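Local structure of galactose-binding-like protein (Bacteroides thetaiotaomicron, 7M1B) at residues Y137-K145 and D177-L185; Y282-K290 and H363-M371. The protein is a SusE-like protein with a galactose-binding-like domain that probably binds carbohydrate and may have a degradative capacity. All coordinates share one frame; numbering follows the deposited sequence.

Interaction 1 of 2, residues Y137-K145 and D177-L185; sequences YLIFDVSTK and DFKVRVRDL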
ATOM      1  N   TYR A 137     -11.135  -6.678  27.033  1.00 33.18           N
ATOM      2  CA  TYR A 137     -11.442  -7.708  26.060  1.00 42.01           C
ATOM      3  C   TYR A 137     -12.875  -7.539  25.585  1.00 43.04           C
ATOM      4  O   TYR A 137     -13.820  -7.644  26.326  1.00 34.96           O
ATOM      5  CB  TYR A 137     -11.130  -9.102  26.596  1.00 43.95           C
ATOM      6  CG  TYR A 137     -11.290 -10.279  25.660  1.00 38.97           C
ATOM      7  CD1 TYR A 137     -10.239 -10.679  24.844  1.00 48.32           C
ATOM      8  CD2 TYR A 137     -12.473 -11.000  25.591  1.00 36.22           C
ATOM      9  CE1 TYR A 137     -10.357 -11.755  23.974  1.00 42.62           C
ATOM     10  CE2 TYR A 137     -12.599 -12.096  24.748  1.00 46.04           C
ATOM     11  CZ  TYR A 137     -11.532 -12.500  23.963  1.00 41.87           C
ATOM     12  OH  TYR A 137     -11.691 -13.552  23.084  1.00 38.30           O
ATOM     13  N   LEU A 138     -13.027  -7.150  24.310  1.00 39.51           N
ATOM     14  CA  LEU A 138     -14.306  -6.765  23.728  1.00 41.27           C
ATOM     15  C   LEU A 138     -14.581  -7.758  22.591  1.00 33.00           C
ATOM     16  O   LEU A 138     -13.602  -8.393  22.165  1.00 36.52           O
ATOM     17  CB  LEU A 138     -14.200  -5.301  23.241  1.00 40.12           C
ATOM     18  CG  LEU A 138     -13.953  -4.249  24.344  1.00 38.07           C
ATOM     19  CD1 LEU A 138     -13.702  -2.883  23.684  1.00 38.20           C
ATOM     20  CD2 LEU A 138     -15.149  -4.151  25.317  1.00 37.50           C
ATOM     21  N   ILE A 139     -15.872  -7.994  22.307  1.00 36.88           N
ATOM     22  CA  ILE A 139     -16.366  -8.880  21.223  1.00 43.05           C
ATOM     23  C   ILE A 139     -17.310  -8.056  20.354  1.00 43.45           C
ATOM     24  O   ILE A 139     -18.321  -7.526  20.835  1.00 37.25           O
ATOM     25  CB  ILE A 139     -17.089 -10.090  21.879  1.00 47.93           C
ATOM     26  CG1 ILE A 139     -16.366 -10.563  23.146  1.00 61.94           C
ATOM     27  CG2 ILE A 139     -17.263 -11.260  20.875  1.00 48.38           C
ATOM     28  CD1 ILE A 139     -15.046 -11.259  22.884  1.00 73.41           C
ATOM     29  N   PHE A 140     -16.932  -7.929  19.085  1.00 40.92           N
ATOM     30  CA  PHE A 140     -17.763  -7.139  18.203  1.00 42.37           C
ATOM     31  C   PHE A 140     -18.549  -8.079  17.302  1.00 37.42           C
ATOM     32  O   PHE A 140     -17.941  -8.913  16.640  1.00 42.75           O
ATOM     33  CB  PHE A 140     -16.863  -6.231  17.370  1.00 37.47           C
ATOM     34  CG  PHE A 140     -16.177  -5.120  18.133  1.00 32.57           C
ATOM     35  CD1 PHE A 140     -15.078  -5.377  18.957  1.00 40.48           C
ATOM     36  CD2 PHE A 140     -16.626  -3.804  18.036  1.00 36.54           C
ATOM     37  CE1 PHE A 140     -14.426  -4.342  19.616  1.00 36.23           C
ATOM     38  CE2 PHE A 140     -15.964  -2.764  18.681  1.00 32.98           C
ATOM     39  CZ  PHE A 140     -14.865  -3.028  19.462  1.00 34.84           C
ATOM     40  N   ASP A 141     -19.885  -7.958  17.311  1.00 39.61           N
ATOM     41  CA  ASP A 141     -20.711  -8.790  16.439  1.00 39.12           C
ATOM     42  C   ASP A 141     -21.235  -7.887  15.330  1.00 38.90           C
ATOM     43  O   ASP A 141     -21.943  -6.917  15.624  1.00 40.23           O
ATOM     44  CB  ASP A 141     -21.919  -9.379  17.186  1.00 42.97           C
ATOM     45  CG  ASP A 141     -21.524 -10.473  18.159  1.00 49.11           C
ATOM     46  OD1 ASP A 141     -20.720 -11.356  17.745  1.00 46.99           O
ATOM     47  OD2 ASP A 141     -21.999 -10.422  19.331  1.00 49.43           O
ATOM     48  N   VAL A 142     -20.909  -8.202  14.062  1.00 43.79           N
ATOM     49  CA  VAL A 142     -21.229  -7.269  12.974  1.00 45.31           C
ATOM     50  C   VAL A 142     -22.213  -7.940  12.002  1.00 35.99           C
ATOM     51  O   VAL A 142     -21.899  -9.060  11.444  1.00 50.14           O
ATOM     52  CB  VAL A 142     -19.991  -6.773  12.190  1.00 37.96           C
ATOM     53  CG1 VAL A 142     -20.415  -5.838  11.067  1.00 37.65           C
ATOM     54  CG2 VAL A 142     -18.986  -6.089  13.111  1.00 36.18           C
ATOM     55  N   SER A 143     -23.418  -7.336  11.907  1.00 43.34           N
ATOM     56  CA  SER A 143     -24.506  -7.983  11.182  1.00 51.87           C
ATOM     57  C   SER A 143     -24.819  -7.250   9.887  1.00 54.19           C
ATOM     58  O   SER A 143     -24.666  -6.027   9.791  1.00 44.76           O
ATOM     59  CB  SER A 143     -25.748  -8.111  12.047  1.00 55.25           C
ATOM     60  OG  SER A 143     -25.456  -8.760  13.280  1.00 52.92           O
ATOM     61  N   THR A 144     -25.259  -8.029   8.894  1.00 47.07           N
ATOM     62  CA  THR A 144     -25.835  -7.467   7.683  1.00 50.45           C
ATOM     63  C   THR A 144     -27.100  -8.264   7.389  1.00 51.83           C
ATOM     64  O   THR A 144     -27.321  -9.318   7.998  1.00 49.23           O
ATOM     65  CB  THR A 144     -24.845  -7.376   6.504  1.00 58.25           C
ATOM     66  OG1 THR A 144     -24.494  -8.711   6.104  1.00 62.00           O
ATOM     67  CG2 THR A 144     -23.584  -6.600   6.822  1.00 55.12           C
ATOM     68  N   LYS A 145     -27.929  -7.739   6.479  1.00 67.15           N
ATOM     69  CA  LYS A 145     -29.212  -8.354   6.174  1.00 71.63           C
ATOM     70  C   LYS A 145     -29.019  -9.457   5.122  1.00 72.46           C
ATOM     71  O   LYS A 145     -28.172  -9.253   4.221  1.00 59.80           O
ATOM     72  CB  LYS A 145     -30.244  -7.305   5.742  1.00 60.68           C
ATOM     73  CG  LYS A 145     -30.756  -6.377   6.844  1.00 61.93           C
ATOM     74  CD  LYS A 145     -32.105  -5.748   6.504  1.00 65.06           C
ATOM     75  CE  LYS A 145     -32.501  -4.605   7.421  1.00 77.89           C
ATOM     76  NZ  LYS A 145     -32.169  -3.269   6.862  1.00 75.56           N
ATOM     77  N   ASP A 177     -26.886  -1.788   4.727  1.00 30.98           N
ATOM     78  CA  ASP A 177     -27.171  -1.490   6.116  1.00 34.56           C
ATOM     79  C   ASP A 177     -26.318  -2.413   6.979  1.00 35.37           C
ATOM     80  O   ASP A 177     -26.290  -3.639   6.744  1.00 38.98           O
ATOM     81  CB  ASP A 177     -28.669  -1.718   6.356  1.00 37.93           C
ATOM     82  CG  ASP A 177     -29.557  -0.896   5.443  1.00 47.36           C
ATOM     83  OD1 ASP A 177     -29.181   0.260   5.139  1.00 41.55           O
ATOM     84  OD2 ASP A 177     -30.641  -1.416   5.062  1.00 54.65           O
ATOM     85  N   PHE A 178     -25.610  -1.793   7.933  1.00 35.78           N
ATOM     86  CA  PHE A 178     -24.754  -2.508   8.864  1.00 33.61           C
ATOM     87  C   PHE A 178     -25.259  -2.288  10.292  1.00 41.81           C
ATOM     88  O   PHE A 178     -25.840  -1.242  10.619  1.00 40.02           O
ATOM     89  CB  PHE A 178     -23.291  -2.063   8.706  1.00 33.51           C
ATOM     90  CG  PHE A 178     -22.673  -2.369   7.359  1.00 31.07           C
ATOM     91  CD1 PHE A 178     -22.101  -3.618   7.117  1.00 36.71           C
ATOM     92  CD2 PHE A 178     -22.667  -1.429   6.332  1.00 30.24           C
ATOM     93  CE1 PHE A 178     -21.516  -3.926   5.897  1.00 36.44           C
ATOM     94  CE2 PHE A 178     -22.062  -1.734   5.121  1.00 28.98           C
ATOM     95  CZ  PHE A 178     -21.512  -2.981   4.899  1.00 31.70           C
ATOM     96  N   LYS A 179     -25.046  -3.308  11.127  1.00 44.48           N
ATOM     97  CA  LYS A 179     -25.383  -3.230  12.545  1.00 44.45           C
ATOM     98  C   LYS A 179     -24.197  -3.785  13.335  1.00 41.22           C
ATOM     99  O   LYS A 179     -23.653  -4.837  12.923  1.00 45.53           O
ATOM    100  CB  LYS A 179     -26.671  -4.033  12.776  1.00 48.70           C
ATOM    101  CG  LYS A 179     -26.961  -4.501  14.194  1.00 56.41           C
ATOM    102  CD  LYS A 179     -27.990  -5.619  14.231  1.00 59.28           C
ATOM    103  CE  LYS A 179     -29.346  -5.234  13.670  1.00 60.01           C
ATOM    104  NZ  LYS A 179     -30.450  -5.936  14.368  1.00 63.87           N
ATOM    105  N   VAL A 180     -23.804  -3.064  14.417  1.00 41.95           N
ATOM    106  CA  VAL A 180     -22.694  -3.450  15.276  1.00 46.16           C
ATOM    107  C   VAL A 180     -23.146  -3.477  16.735  1.00 52.45           C
ATOM    108  O   VAL A 180     -23.819  -2.570  17.239  1.00 48.19           O
ATOM    109  CB  VAL A 180     -21.417  -2.581  15.134  1.00 37.09           C
ATOM    110  CG1 VAL A 180     -20.275  -3.236  15.962  1.00 50.80           C
ATOM    111  CG2 VAL A 180     -20.992  -2.333  13.676  1.00 35.71           C
ATOM    112  N   ARG A 181     -22.776  -4.540  17.458  1.00 46.68           N
ATOM    113  CA  ARG A 181     -22.995  -4.620  18.907  1.00 46.02           C
ATOM    114  C   ARG A 181     -21.683  -5.069  19.540  1.00 46.54           C
ATOM    115  O   ARG A 181     -20.954  -5.871  18.868  1.00 40.33           O
ATOM    116  CB  ARG A 181     -24.135  -5.600  19.208  1.00 45.90           C
ATOM    117  CG  ARG A 181     -25.466  -4.919  19.502  1.00 56.71           C
ATOM    118  CD  ARG A 181     -26.522  -5.865  20.031  1.00 62.98           C
ATOM    119  NE  ARG A 181     -27.030  -5.361  21.294  1.00 77.46           N
ATOM    120  CZ  ARG A 181     -27.977  -5.943  22.017  1.00 81.73           C
ATOM    121  NH1 ARG A 181     -28.542  -7.060  21.591  1.00 78.22           N
ATOM    122  NH2 ARG A 181     -28.357  -5.408  23.165  1.00 94.11           N
ATOM    123  N   VAL A 182     -21.366  -4.534  20.747  1.00 40.20           N
ATOM    124  CA  VAL A 182     -20.138  -4.864  21.493  1.00 32.20           C
ATOM    125  C   VAL A 182     -20.599  -5.541  22.776  1.00 46.66           C
ATOM    126  O   VAL A 182     -21.528  -5.036  23.411  1.00 50.86           O
ATOM    127  CB  VAL A 182     -19.267  -3.618  21.791  1.00 35.44           C
ATOM    128  CG1 VAL A 182     -17.829  -4.056  22.157  1.00 39.30           C
ATOM    129  CG2 VAL A 182     -19.165  -2.708  20.531  1.00 37.35           C
ATOM    130  N   ARG A 183     -19.901  -6.643  23.131  1.00 41.67           N
ATOM    131  CA  ARG A 183     -20.159  -7.402  24.374  1.00 45.84           C
ATOM    132  C   ARG A 183     -18.839  -7.781  25.061  1.00 58.41           C
ATOM    133  O   ARG A 183     -17.777  -7.703  24.437  1.00 36.88           O
ATOM    134  CB  ARG A 183     -21.094  -8.616  24.172  1.00 54.82           C
ATOM    135  CG  ARG A 183     -20.500  -9.801  23.355  1.00 41.94           C
ATOM    136  CD  ARG A 183     -21.612 -10.757  22.948  1.00 41.97           C
ATOM    137  NE  ARG A 183     -21.103 -11.749  21.992  1.00 53.49           N
ATOM    138  CZ  ARG A 183     -20.396 -12.830  22.319  1.00 66.22           C
ATOM    139  NH1 ARG A 183     -20.096 -13.062  23.590  1.00 76.93           N
ATOM    140  NH2 ARG A 183     -19.987 -13.666  21.365  1.00 66.46           N
ATOM    141  N   ASP A 184     -18.898  -8.123  26.364  1.00 55.45           N
ATOM    142  CA  ASP A 184     -17.686  -8.453  27.128  1.00 48.99           C
ATOM    143  C   ASP A 184     -17.851  -9.884  27.646  1.00 47.44           C
ATOM    144  O   ASP A 184     -18.915 -10.483  27.383  1.00 43.98           O
ATOM    145  CB  ASP A 184     -17.340  -7.383  28.176  1.00 53.01           C
ATOM    146  CG  ASP A 184     -18.393  -7.245  29.307  1.00 56.28           C
ATOM    147  OD1 ASP A 184     -19.273  -8.140  29.475  1.00 44.10           O
ATOM    148  OD2 ASP A 184     -18.361  -6.233  30.061  1.00 40.79           O
ATOM    149  N   LEU A 185     -16.803 -10.395  28.351  1.00 40.50           N
ATOM    150  CA  LEU A 185     -16.790 -11.775  28.823  1.00 49.94           C
ATOM    151  C   LEU A 185     -17.543 -11.873  30.157  1.00 62.88           C
ATOM    152  O   LEU A 185     -17.551 -12.933  30.780  1.00 61.60           O
ATOM    153  CB  LEU A 185     -15.331 -12.213  29.001  1.00 47.99           C
ATOM    154  CG  LEU A 185     -14.670 -12.861  27.782  1.00 48.49           C
ATOM    155  CD1 LEU A 185     -13.213 -13.207  28.091  1.00 62.09           C
ATOM    156  CD2 LEU A 185     -15.449 -14.120  27.354  1.00 47.60           C
TER
HETATM  157  O   HOH W   1     -24.440  -7.172  15.234  1.00 42.64           O

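Interaction 2 of 2, residues Y282-K290 and H363-M371; sequences YYYRAGAIK and HDGAGLVVM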
ATOM      1  N   TYR A 282      16.932  -9.135 -17.447  1.00 21.14           N
ATOM      2  CA  TYR A 282      17.181  -8.174 -16.366  1.00 21.17           C
ATOM      3  C   TYR A 282      16.319  -8.382 -15.129  1.00 20.11           C
ATOM      4  O   TYR A 282      16.468  -7.680 -14.128  1.00 19.95           O
ATOM      5  CB  TYR A 282      17.082  -6.737 -16.870  1.00 20.64           C
ATOM      6  CG  TYR A 282      18.331  -6.376 -17.610  1.00 19.09           C
ATOM      7  CD1 TYR A 282      18.437  -6.637 -18.992  1.00 22.45           C
ATOM      8  CD2 TYR A 282      19.331  -5.617 -16.998  1.00 20.48           C
ATOM      9  CE1 TYR A 282      19.604  -6.301 -19.680  1.00 23.51           C
ATOM     10  CE2 TYR A 282      20.530  -5.340 -17.649  1.00 22.24           C
ATOM     11  CZ  TYR A 282      20.625  -5.599 -19.032  1.00 23.25           C
ATOM     12  OH  TYR A 282      21.791  -5.275 -19.703  1.00 25.37           O
ATOM     13  N   TYR A 283      15.333  -9.281 -15.238  1.00 18.77           N
ATOM     14  CA  TYR A 283      14.555  -9.550 -14.038  1.00 18.53           C
ATOM     15  C   TYR A 283      15.418 -10.063 -12.884  1.00 19.14           C
ATOM     16  O   TYR A 283      16.391 -10.833 -13.045  1.00 20.31           O
ATOM     17  CB  TYR A 283      13.375 -10.512 -14.325  1.00 17.98           C
ATOM     18  CG  TYR A 283      12.274  -9.965 -15.194  1.00 17.93           C
ATOM     19  CD1 TYR A 283      11.781  -8.666 -15.010  1.00 17.82           C
ATOM     20  CD2 TYR A 283      11.661 -10.772 -16.164  1.00 19.62           C
ATOM     21  CE1 TYR A 283      10.737  -8.181 -15.804  1.00 18.10           C
ATOM     22  CE2 TYR A 283      10.596 -10.297 -16.952  1.00 20.12           C
ATOM     23  CZ  TYR A 283      10.093  -9.033 -16.714  1.00 17.34           C
ATOM     24  OH  TYR A 283       9.088  -8.516 -17.500  1.00 19.35           O
ATOM     25  N   TYR A 284      15.025  -9.645 -11.695  1.00 17.79           N
ATOM     26  CA  TYR A 284      15.549 -10.159 -10.424  1.00 16.57           C
ATOM     27  C   TYR A 284      17.064  -9.878 -10.305  1.00 18.35           C
ATOM     28  O   TYR A 284      17.799 -10.660  -9.699  1.00 20.45           O
ATOM     29  CB  TYR A 284      15.236 -11.665 -10.317  1.00 18.96           C
ATOM     30  CG  TYR A 284      13.755 -11.890 -10.169  1.00 18.70           C
ATOM     31  CD1 TYR A 284      13.083 -11.564  -8.994  1.00 18.53           C
ATOM     32  CD2 TYR A 284      13.071 -12.450 -11.216  1.00 18.64           C
ATOM     33  CE1 TYR A 284      11.707 -11.765  -8.867  1.00 19.34           C
ATOM     34  CE2 TYR A 284      11.690 -12.638 -11.119  1.00 17.99           C
ATOM     35  CZ  TYR A 284      11.031 -12.346  -9.920  1.00 20.80           C
ATOM     36  OH  TYR A 284       9.680 -12.509  -9.779  1.00 21.32           O
ATOM     37  N   ARG A 285      17.497  -8.766 -10.892  1.00 17.43           N
ATOM     38  CA  ARG A 285      18.877  -8.275 -10.740  1.00 16.47           C
ATOM     39  C   ARG A 285      18.896  -6.857 -11.337  1.00 16.06           C
ATOM     40  O   ARG A 285      17.842  -6.318 -11.720  1.00 17.91           O
ATOM     41  CB  ARG A 285      19.844  -9.174 -11.542  1.00 17.23           C
ATOM     42  CG  ARG A 285      19.734  -9.144 -13.075  1.00 22.37           C
ATOM     43  CD  ARG A 285      20.779  -9.979 -13.858  1.00 25.23           C
ATOM     44  NE  ARG A 285      20.792  -9.755 -15.335  1.00 38.90           N
ATOM     45  CZ  ARG A 285      21.600  -8.954 -16.070  1.00 49.42           C
ATOM     46  NH1 ARG A 285      22.529  -8.217 -15.466  1.00 39.83           N
ATOM     47  NH2 ARG A 285      21.463  -8.896 -17.408  1.00 37.94           N
ATOM     48  N   ALA A 286      20.067  -6.196 -11.249  1.00 16.41           N
ATOM     49  CA  ALA A 286      20.277  -4.939 -11.953  1.00 18.26           C
ATOM     50  C   ALA A 286      19.202  -3.896 -11.631  1.00 16.88           C
ATOM     51  O   ALA A 286      18.560  -3.307 -12.514  1.00 18.39           O
ATOM     52  CB  ALA A 286      20.378  -5.195 -13.456  1.00 19.51           C
ATOM     53  N   GLY A 287      18.999  -3.724 -10.334  1.00 16.63           N
ATOM     54  CA  GLY A 287      18.151  -2.661  -9.831  1.00 15.82           C
ATOM     55  C   GLY A 287      16.762  -3.151  -9.416  1.00 15.35           C
ATOM     56  O   GLY A 287      16.049  -2.344  -8.830  1.00 16.78           O
ATOM     57  N   ALA A 288      16.438  -4.420  -9.705  1.00 17.33           N
ATOM     58  CA  ALA A 288      15.146  -4.895  -9.300  1.00 16.68           C
ATOM     59  C   ALA A 288      15.051  -4.898  -7.756  1.00 15.88           C
ATOM     60  O   ALA A 288      15.873  -5.530  -7.056  1.00 19.55           O
ATOM     61  CB  ALA A 288      14.959  -6.298  -9.836  1.00 16.98           C
ATOM     62  N   ILE A 289      14.035  -4.194  -7.213  1.00 16.32           N
ATOM     63  CA  ILE A 289      13.870  -4.148  -5.758  1.00 15.92           C
ATOM     64  C   ILE A 289      13.270  -5.414  -5.171  1.00 18.03           C
ATOM     65  O   ILE A 289      12.426  -6.088  -5.775  1.00 18.20           O
ATOM     66  CB  ILE A 289      13.051  -2.871  -5.420  1.00 16.85           C
ATOM     67  CG1 ILE A 289      11.614  -2.970  -5.978  1.00 16.74           C
ATOM     68  CG2 ILE A 289      13.852  -1.645  -5.885  1.00 17.76           C
ATOM     69  CD1 ILE A 289      10.708  -1.738  -5.566  1.00 20.69           C
ATOM     70  N   LYS A 290      13.641  -5.701  -3.920  1.00 18.41           N
ATOM     71  CA  LYS A 290      13.234  -6.962  -3.277  1.00 19.08           C
ATOM     72  C   LYS A 290      12.265  -6.682  -2.131  1.00 19.71           C
ATOM     73  O   LYS A 290      11.093  -7.064  -2.261  1.00 19.85           O
ATOM     74  CB  LYS A 290      14.437  -7.801  -2.857  1.00 20.19           C
ATOM     75  CG  LYS A 290      14.092  -9.073  -2.020  1.00 20.07           C
ATOM     76  CD  LYS A 290      15.337  -9.903  -1.734  1.00 24.31           C
ATOM     77  CE  LYS A 290      15.063 -11.047  -0.740  1.00 29.92           C
ATOM     78  NZ  LYS A 290      16.305 -11.634  -0.222  1.00 41.58           N
ATOM     79  N   HIS A 363      17.114  -7.533  -5.270  1.00 19.79           N
ATOM     80  CA  HIS A 363      17.224  -8.958  -5.537  1.00 17.51           C
ATOM     81  C   HIS A 363      18.690  -9.412  -5.640  1.00 20.55           C
ATOM     82  O   HIS A 363      19.052 -10.465  -5.091  1.00 23.15           O
ATOM     83  CB  HIS A 363      16.462  -9.350  -6.805  1.00 18.95           C
ATOM     84  CG  HIS A 363      14.993  -9.506  -6.534  1.00 17.78           C
ATOM     85  ND1 HIS A 363      14.507 -10.490  -5.677  1.00 19.68           N
ATOM     86  CD2 HIS A 363      13.932  -8.733  -6.878  1.00 19.48           C
ATOM     87  CE1 HIS A 363      13.170 -10.420  -5.660  1.00 19.75           C
ATOM     88  NE2 HIS A 363      12.792  -9.362  -6.426  1.00 19.94           N
ATOM     89  N   ASP A 364      19.552  -8.592  -6.265  1.00 18.82           N
ATOM     90  CA  ASP A 364      20.986  -8.985  -6.390  1.00 17.90           C
ATOM     91  C   ASP A 364      21.846  -8.408  -5.268  1.00 18.22           C
ATOM     92  O   ASP A 364      23.067  -8.694  -5.252  1.00 22.54           O
ATOM     93  CB  ASP A 364      21.529  -8.685  -7.806  1.00 20.83           C
ATOM     94  CG  ASP A 364      21.694  -7.195  -8.108  1.00 20.45           C
ATOM     95  OD1 ASP A 364      21.435  -6.339  -7.229  1.00 21.17           O
ATOM     96  OD2 ASP A 364      22.010  -6.890  -9.314  1.00 21.83           O
ATOM     97  N   GLY A 365      21.222  -7.643  -4.341  1.00 20.03           N
ATOM     98  CA  GLY A 365      21.925  -7.014  -3.233  1.00 20.00           C
ATOM     99  C   GLY A 365      22.783  -5.815  -3.568  1.00 20.41           C
ATOM    100  O   GLY A 365      23.251  -5.169  -2.650  1.00 24.10           O
ATOM    101  N   ALA A 366      22.929  -5.442  -4.864  1.00 18.35           N
ATOM    102  CA  ALA A 366      23.703  -4.260  -5.225  1.00 18.48           C
ATOM    103  C   ALA A 366      22.939  -2.972  -4.904  1.00 15.89           C
ATOM    104  O   ALA A 366      21.689  -2.975  -4.945  1.00 17.07           O
ATOM    105  CB  ALA A 366      23.974  -4.276  -6.730  1.00 20.79           C
ATOM    106  N   GLY A 367      23.695  -1.881  -4.712  1.00 18.01           N
ATOM    107  CA  GLY A 367      23.131  -0.575  -4.416  1.00 17.59           C
ATOM    108  C   GLY A 367      22.732   0.054  -5.752  1.00 17.63           C
ATOM    109  O   GLY A 367      23.409   0.933  -6.214  1.00 19.20           O
ATOM    110  N   LEU A 368      21.520  -0.341  -6.214  1.00 16.05           N
ATOM    111  CA  LEU A 368      21.043   0.254  -7.489  1.00 16.47           C
ATOM    112  C   LEU A 368      19.537   0.004  -7.539  1.00 17.19           C
ATOM    113  O   LEU A 368      19.092  -1.105  -7.260  1.00 17.81           O
ATOM    114  CB  LEU A 368      21.709  -0.402  -8.690  1.00 17.92           C
ATOM    115  CG  LEU A 368      21.248   0.167 -10.046  1.00 19.32           C
ATOM    116  CD1 LEU A 368      21.667   1.627 -10.191  1.00 23.29           C
ATOM    117  CD2 LEU A 368      21.747  -0.668 -11.221  1.00 21.14           C
ATOM    118  N   VAL A 369      18.751   1.030  -7.886  1.00 15.94           N
ATOM    119  CA  VAL A 369      17.305   0.868  -8.022  1.00 14.61           C
ATOM    120  C   VAL A 369      16.950   1.133  -9.478  1.00 16.20           C
ATOM    121  O   VAL A 369      17.178   2.247  -9.890  1.00 16.77           O
ATOM    122  CB  VAL A 369      16.616   1.857  -7.046  1.00 14.73           C
ATOM    123  CG1 VAL A 369      15.094   1.752  -7.211  1.00 16.33           C
ATOM    124  CG2 VAL A 369      16.955   1.456  -5.586  1.00 17.31           C
ATOM    125  N   VAL A 370      16.196   0.190 -10.092  1.00 15.60           N
ATOM    126  CA  VAL A 370      15.790   0.404 -11.488  1.00 15.33           C
ATOM    127  C   VAL A 370      14.434  -0.312 -11.569  1.00 17.20           C
ATOM    128  O   VAL A 370      14.316  -1.452 -11.100  1.00 18.84           O
ATOM    129  CB  VAL A 370      16.719  -0.258 -12.522  1.00 14.48           C
ATOM    130  CG1 VAL A 370      16.203   0.048 -13.943  1.00 16.59           C
ATOM    131  CG2 VAL A 370      18.128   0.319 -12.420  1.00 16.35           C
ATOM    132  N   MET A 371      13.401   0.385 -12.029  1.00 14.64           N
ATOM    133  CA  MET A 371      12.080  -0.278 -12.188  1.00 14.08           C
ATOM    134  C   MET A 371      11.437   0.107 -13.502  1.00 15.04           C
ATOM    135  O   MET A 371      11.879   1.024 -14.137  1.00 16.95           O
ATOM    136  CB  MET A 371      11.192   0.123 -11.020  1.00 17.27           C
ATOM    137  CG  MET A 371      11.624  -0.668  -9.712  1.00 22.60           C
ATOM    138  SD  MET A 371      11.774  -2.581  -9.716  1.00 25.15           S
ATOM    139  CE  MET A 371      10.020  -2.929  -9.608  1.00 19.27           C
TER
HETATM  140  O   HOH W   2      20.225  -4.038  -7.742  1.00 20.85           O
HETATM  141  O   HOH W   3      18.394  -6.470  -8.019  1.00 19.43           O
HETATM  142  O   HOH W   4      17.987 -12.159  -2.870  1.00 40.03           O

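Interaction 1 of 2, residues Y137-K145 and D177-L185
The guanidinium of Arg183 has Ile139 CG2 over one face, offset toward the rim, 3.7 Å from NH2. At its edge, in plane, lies the Asp141 carboxylate. Arg183 CG sits between its backbone N and carbonyl carbon (chi1 69°), and the chain extended to NE carries the guanidinium across to both. Arg183 NE meets Asp141 OD2 at 3.1 Å on the syn lone pair, with the two planes 23° apart. This salt bridge runs diagonally between neighbouring hydrogen-bonded pairs, Asp141–Arg181 and Ile139–Arg183. Asp141 OD1 bonds Thr156 OG1. On the other side of the sheet, Val182 CG1 sits over the centre of the Phe140 ring, 4.1 Å from its centroid, a CH-pi contact. Val180 CG1 comes to the ring edge.

Six backbone hydrogen bonds join the strands, the last two pairing Ser143 with Lys179. A water bonds Asp141 O and Ser143 OG. At the far end Lys145 NZ forms a salt bridge to Asp177 OD2 at 3.0 Å.

The two strands are the middle pair of a four-stranded antiparallel sheet, flanked by strands 155-159 and 193-197. Phe140, Val142, Phe178 and Val180 pack on strand 125-131. Phe140 and Val142 also touch strand 163-168, so the two sheets pack face to face, consistent with a beta-sandwich.

Interaction 2 of 2, residues Y282-K290 and H363-M371
His363 turns CG away from its own carbonyl carbon (chi1 -81°), and this lays the imidazole between Tyr284 and Lys290. Tyr284 has the same kind of first torsion (chi1 -68°) and presents its ring edge. Tyr284 CD1 stands over the centre of the imidazole, 3.4 Å from His363 NE2, in an edge-to-face pair with planes at 77°. Over the opposite face Lys290 CB makes a CH-pi contact 3.9 Å from the centroid of the His363 ring. The lysine chain then runs on extended, and a water links Lys290 NZ to His363 O.

His363 N bonds Ala288 O at 3.0 Å. Asp364 OD2 accepts from Ala286 N at 2.8 Å, met from above the carboxylate plane. Asp364 OD1 closes an Asx turn by accepting from Ala366 N. Val370 N bonds Gly287 O at 2.8 Å, from above the carbonyl plane. Gly287 ends the central pair of a type I' turn and brings its CA to 3.1 Å from Leu368 O, a CA-H...O contact; the place a CB would take is filled by Val370 CG2. Next along the chain, Ile289 CG1 packs on Met371 SD at 3.8 Å, and Ile289 CG2 meets Val369 CG1.

Polar bonds and apolar packing together join two largely irregular segments of the galactose-binding-like domain. One carboxylate serves both segments, with a water joining Asp364 OD1 to Gly287 N. His363 NE2 bonds Ser318 OG and Tyr284 OH bonds Ile319 O. These bonds probably fix the rotation of the imidazole and the position of the phenol.

How the interactions relate
From the N terminus, the chain first runs through interaction 1. Strand 138-144 leads on through strands 155-159 and 163-168, and strand 176-183 returns to close a loop of 31 residues. The chain then enters the galactose-binding-like domain. There interaction 2 closes a longer loop of 72 residues, which includes helix 331-338 and ends with strand 352-362. The two loops follow in series and neither nest nor cross. The centres of interactions 1 and 2 are about 47 Å apart, and the two do not touch. Interaction 1 joins the two middle strands of a four-stranded sheet; interaction 2 joins the turn before strand 289-290 to the loop between strands 352-362 and 370-380.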